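Local coordinates for mannan endo-1,4-beta-mannosidase (Bacillus subtilis, PDB 3CBW), which hydrolyses internal beta-1,4-mannosidic linkages in mannan, galactomannan and glucomannan, as a secreted family 26 glycoside hydrolase that takes part in glucomannan degradation, at residues K154-L159 against H209-T214; S69-G74 against W327-G332. The protein carries 3 engineered substitutions. All coordinates share one frame; numbering follows the deposited sequence.

Contact 1 of 2, residues K154-L159 against H209-T214; sequences KIADGL and HYMTDT
M211 carries this contact, its thioether reaching across from helix 194-214 to one face of helix 143-163. SD lies 3.8 Å from A156 CB, and the terminal methyl runs on past it, CE standing 3.8 Å from I155 CG2. From the next turn, L159 CD1 comes to 4.1 Å from M211 SD, its side chain crossing the methionine at about a right angle. In M211, CG lies anti to the carbonyl carbon (chi1 -65°) and the chain bends at chi2, so the end comes nearer helix 143-163 than its CB does. Y210 adds an edge contact: A156 CB sits near the ring plane, 4.3 Å from Y210 CE2. The small A156 lies where the backbones come closest, with 6.4 Å between the CA atoms of A156 and M211. These are two helices of the layer around the TIM barrel of family 26, their local axes 10.6 Å apart and crossing at -54°. An alanine in place of M211 would remove the SD and CE contacts and would probably loosen the packing between the helices. Further out, L220 touches both L159 and M211, W222 also meets M211, and I111 and L113 back L159 and I155, tying both helices to barrel strands.

Contact 2 of 2, residues S69-G74 against W327-G332; sequences SPAIYG and WTLNKG
The tight part is a meeting of backbones, S69 O and A71 against L329-K331. K331 N donates to S69 O at 3.0 Å, nearly straight at 166°, with the donor above the carbonyl plane (34° out of it). N330 CB packs on that same oxygen at 3.3 Å, while N330 OD1 is hydrogen-bonded to S43, whose hydroxyl also bonds A71 N. A71 CB presses on the other backbone, 3.4 Å from L329 O, and L329 CD2 touches the same methyl more loosely at 4.3 Å. The CA atoms of A71 and K331 are 3.9 Å apart, a spacing that puts backbone directly against backbone. S43 lies on strand 41-49, which pairs in parallel with both 72-79 and 328-329; the contact lies where the chain enters strand 72-79 and just after the short strand 328-329. For strand 72-79 this is the end opposite the C-terminal ends, where TIM barrels carry their active site. The looser side begins where S69 CB lies 3.8 Å from K331 CB. There a water bridges the two backbones, accepting from S69 N at 2.9 Å and donating to K331 O. With CG anti to the backbone N (chi1 -165°) and the chain extended beyond it, K331 crosses P70 O, CB coming within 3.4 Å, and its amino group departs from segment 69-74 to make a cation-pi contact with Y102.

Both contacts are largely buried, yet they occupy different layers of one TIM barrel, their centres 27 Å apart and their nearest atoms about 11 Å apart. Contact 1 joins two outer helices, has no hydrogen bond between its segments and relies on apolar side chains, burying 158 Å². Contact 2 buries 238 Å² between a strand entrance and the short strand 328-329 with its following loop; it packs backbone against backbone and adds a polar tie, where contact 1 has none. No helix or strand is common to the two. Contact 1 is uniformly apolar where its side chains meet, whereas contact 2 grades from buried A71 and N330 to the partly exposed S69 and K331.

Contact 1 of 2, residues K154-L159 against H209-T214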
# COMPACT_ATOMS: atom_id res chain seq x y z
N LYS A 154 -6.55 4.15 -17.27
CA LYS A 154 -7.40 3.02 -16.93
C LYS A 154 -7.50 2.83 -15.42
O LYS A 154 -8.56 2.53 -14.89
CB LYS A 154 -6.92 1.75 -17.63
CG LYS A 154 -7.94 0.64 -17.62
CD LYS A 154 -7.48 -0.56 -18.44
CE LYS A 154 -8.51 -1.66 -18.34
NZ LYS A 154 -8.02 -2.90 -19.02
N ILE A 155 -6.38 3.02 -14.72
CA ILE A 155 -6.35 2.98 -13.26
C ILE A 155 -7.29 4.04 -12.69
O ILE A 155 -8.11 3.75 -11.81
CB ILE A 155 -4.90 3.17 -12.73
CG1 ILE A 155 -4.05 1.94 -13.06
CG2 ILE A 155 -4.91 3.43 -11.22
CD1 ILE A 155 -2.57 2.21 -13.07
N ALA A 156 -7.19 5.26 -13.21
CA ALA A 156 -8.04 6.35 -12.74
C ALA A 156 -9.51 6.07 -12.98
O ALA A 156 -10.34 6.38 -12.14
CB ALA A 156 -7.64 7.66 -13.38
N ASP A 157 -9.84 5.46 -14.13
CA ASP A 157 -11.24 5.09 -14.40
C ASP A 157 -11.73 4.15 -13.30
O ASP A 157 -12.86 4.27 -12.82
CB ASP A 157 -11.38 4.39 -15.75
CG ASP A 157 -11.16 5.33 -16.94
OD1 ASP A 157 -11.07 6.56 -16.79
OD2 ASP A 157 -11.08 4.78 -18.07
N GLY A 158 -10.89 3.20 -12.89
CA GLY A 158 -11.25 2.29 -11.81
C GLY A 158 -11.40 3.03 -10.49
O GLY A 158 -12.36 2.82 -9.77
N LEU A 159 -10.45 3.89 -10.18
CA LEU A 159 -10.51 4.63 -8.91
C LEU A 159 -11.75 5.52 -8.81
O LEU A 159 -12.36 5.67 -7.74
CB LEU A 159 -9.23 5.42 -8.65
CG LEU A 159 -7.97 4.56 -8.50
CD1 LEU A 159 -6.74 5.44 -8.43
CD2 LEU A 159 -8.04 3.68 -7.28
N HIS A 209 0.03 13.90 -9.64
CA HIS A 209 -0.64 14.96 -10.39
C HIS A 209 -1.66 14.42 -11.37
O HIS A 209 -2.71 15.03 -11.55
CB HIS A 209 0.38 15.86 -11.09
CG HIS A 209 1.16 16.68 -10.12
ND1 HIS A 209 2.53 16.80 -10.17
CD2 HIS A 209 0.76 17.41 -9.06
CE1 HIS A 209 2.94 17.57 -9.18
NE2 HIS A 209 1.88 17.95 -8.49
N TYR A 210 -1.38 13.27 -11.98
CA TYR A 210 -2.34 12.68 -12.88
C TYR A 210 -3.62 12.33 -12.11
O TYR A 210 -4.73 12.66 -12.53
CB TYR A 210 -1.77 11.42 -13.53
CG TYR A 210 -2.60 10.91 -14.68
CD1 TYR A 210 -2.27 11.25 -15.99
CD2 TYR A 210 -3.71 10.09 -14.47
CE1 TYR A 210 -3.02 10.80 -17.06
CE2 TYR A 210 -4.48 9.62 -15.55
CZ TYR A 210 -4.12 9.99 -16.85
OH TYR A 210 -4.83 9.57 -17.95
N MET A 211 -3.46 11.64 -10.98
CA MET A 211 -4.64 11.19 -10.23
C MET A 211 -5.38 12.35 -9.58
O MET A 211 -6.61 12.40 -9.62
CB MET A 211 -4.23 10.17 -9.17
CG MET A 211 -3.68 8.85 -9.72
SD MET A 211 -4.74 7.95 -10.98
CE MET A 211 -3.43 6.89 -11.73
N THR A 212 -4.65 13.27 -8.97
CA THR A 212 -5.24 14.33 -8.17
C THR A 212 -5.76 15.47 -9.04
O THR A 212 -6.90 15.91 -8.88
CB THR A 212 -4.22 14.84 -7.13
OG1 THR A 212 -3.75 13.73 -6.37
CG2 THR A 212 -4.83 15.87 -6.21
N ASP A 213 -4.93 15.94 -9.97
CA ASP A 213 -5.28 17.13 -10.74
C ASP A 213 -5.95 16.77 -12.06
O ASP A 213 -7.09 17.17 -12.29
CB ASP A 213 -4.04 18.00 -10.93
CG ASP A 213 -3.50 18.52 -9.62
OD1 ASP A 213 -4.31 18.80 -8.71
OD2 ASP A 213 -2.27 18.64 -9.49
N THR A 214 -5.30 15.99 -12.90
CA THR A 214 -5.90 15.61 -14.19
C THR A 214 -7.23 14.89 -13.99
O THR A 214 -8.20 15.15 -14.71
CB THR A 214 -4.94 14.75 -15.02
OG1 THR A 214 -3.69 15.43 -15.16
CG2 THR A 214 -5.51 14.42 -16.41

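Contact 2 of 2, residues S69-G74 against W327-G332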
# COMPACT_ATOMS: atom_id res chain seq x y z
N SER A 69 -12.05 -10.48 10.98
CA SER A 69 -11.66 -10.17 9.60
C SER A 69 -10.66 -9.00 9.58
O SER A 69 -10.73 -8.13 10.44
CB SER A 69 -12.87 -9.80 8.75
OG SER A 69 -13.80 -10.86 8.71
N PRO A 70 -9.76 -8.97 8.58
CA PRO A 70 -8.82 -7.85 8.52
C PRO A 70 -9.53 -6.51 8.34
O PRO A 70 -10.51 -6.42 7.58
CB PRO A 70 -7.96 -8.16 7.28
CG PRO A 70 -8.75 -9.15 6.48
CD PRO A 70 -9.56 -9.93 7.48
N ALA A 71 -9.08 -5.49 9.05
CA ALA A 71 -9.64 -4.15 8.86
C ALA A 71 -9.41 -3.62 7.44
O ALA A 71 -10.30 -2.98 6.86
CB ALA A 71 -9.10 -3.18 9.90
N ILE A 72 -8.22 -3.88 6.89
CA ILE A 72 -7.85 -3.43 5.56
C ILE A 72 -7.80 -4.61 4.60
O ILE A 72 -7.27 -5.68 4.94
CB ILE A 72 -6.48 -2.73 5.61
CG1 ILE A 72 -6.58 -1.47 6.47
CG2 ILE A 72 -5.98 -2.41 4.18
CD1 ILE A 72 -5.24 -0.91 6.87
N TYR A 73 -8.37 -4.44 3.41
CA TYR A 73 -8.32 -5.49 2.39
C TYR A 73 -7.73 -4.91 1.13
O TYR A 73 -8.17 -3.87 0.64
CB TYR A 73 -9.69 -6.10 2.14
CG TYR A 73 -9.63 -7.54 1.68
CD1 TYR A 73 -9.00 -8.51 2.45
CD2 TYR A 73 -10.24 -7.93 0.48
CE1 TYR A 73 -8.96 -9.84 2.03
CE2 TYR A 73 -10.20 -9.28 0.07
CZ TYR A 73 -9.58 -10.22 0.85
OH TYR A 73 -9.55 -11.55 0.48
N GLY A 74 -6.70 -5.59 0.61
CA GLY A 74 -5.96 -5.08 -0.53
C GLY A 74 -6.29 -5.75 -1.84
O GLY A 74 -6.57 -6.95 -1.89
N TRP A 327 -4.18 -4.66 21.01
CA TRP A 327 -3.80 -3.58 20.09
C TRP A 327 -4.44 -3.67 18.71
O TRP A 327 -4.52 -2.65 18.02
CB TRP A 327 -2.29 -3.55 19.92
CG TRP A 327 -1.54 -2.88 21.03
CD1 TRP A 327 -1.78 -2.98 22.38
CD2 TRP A 327 -0.42 -2.01 20.89
NE1 TRP A 327 -0.87 -2.21 23.07
CE2 TRP A 327 -0.02 -1.62 22.18
CE3 TRP A 327 0.30 -1.53 19.78
CZ2 TRP A 327 1.06 -0.75 22.41
CZ3 TRP A 327 1.37 -0.67 20.00
CH2 TRP A 327 1.75 -0.30 21.31
N THR A 328 -4.87 -4.86 18.31
CA THR A 328 -5.29 -5.06 16.92
C THR A 328 -6.73 -4.61 16.70
O THR A 328 -7.64 -5.01 17.43
CB THR A 328 -5.09 -6.53 16.53
OG1 THR A 328 -3.72 -6.87 16.79
CG2 THR A 328 -5.39 -6.75 15.06
N LEU A 329 -6.93 -3.78 15.69
CA LEU A 329 -8.24 -3.29 15.32
C LEU A 329 -8.67 -3.98 14.03
O LEU A 329 -7.99 -3.88 13.00
CB LEU A 329 -8.15 -1.77 15.15
CG LEU A 329 -9.44 -0.97 14.99
CD1 LEU A 329 -9.22 0.49 15.35
CD2 LEU A 329 -10.04 -1.11 13.59
N ASN A 330 -9.81 -4.67 14.08
CA ASN A 330 -10.28 -5.49 12.98
C ASN A 330 -11.50 -4.89 12.29
O ASN A 330 -12.02 -3.86 12.71
CB ASN A 330 -10.56 -6.91 13.50
CG ASN A 330 -9.31 -7.56 14.03
OD1 ASN A 330 -8.25 -7.49 13.41
ND2 ASN A 330 -9.40 -8.17 15.20
N LYS A 331 -11.91 -5.51 11.19
CA LYS A 331 -13.08 -5.07 10.45
C LYS A 331 -14.25 -4.92 11.41
O LYS A 331 -14.50 -5.79 12.24
CB LYS A 331 -13.42 -6.10 9.37
CG LYS A 331 -14.39 -5.60 8.31
CD LYS A 331 -14.85 -6.74 7.40
CE LYS A 331 -15.64 -6.22 6.20
NZ LYS A 331 -16.24 -7.37 5.43
N GLY A 332 -14.96 -3.80 11.28
CA GLY A 332 -16.11 -3.50 12.14
C GLY A 332 -15.78 -2.65 13.36
O GLY A 332 -16.68 -2.28 14.12
O HOH W 1 -13.60 -8.52 12.54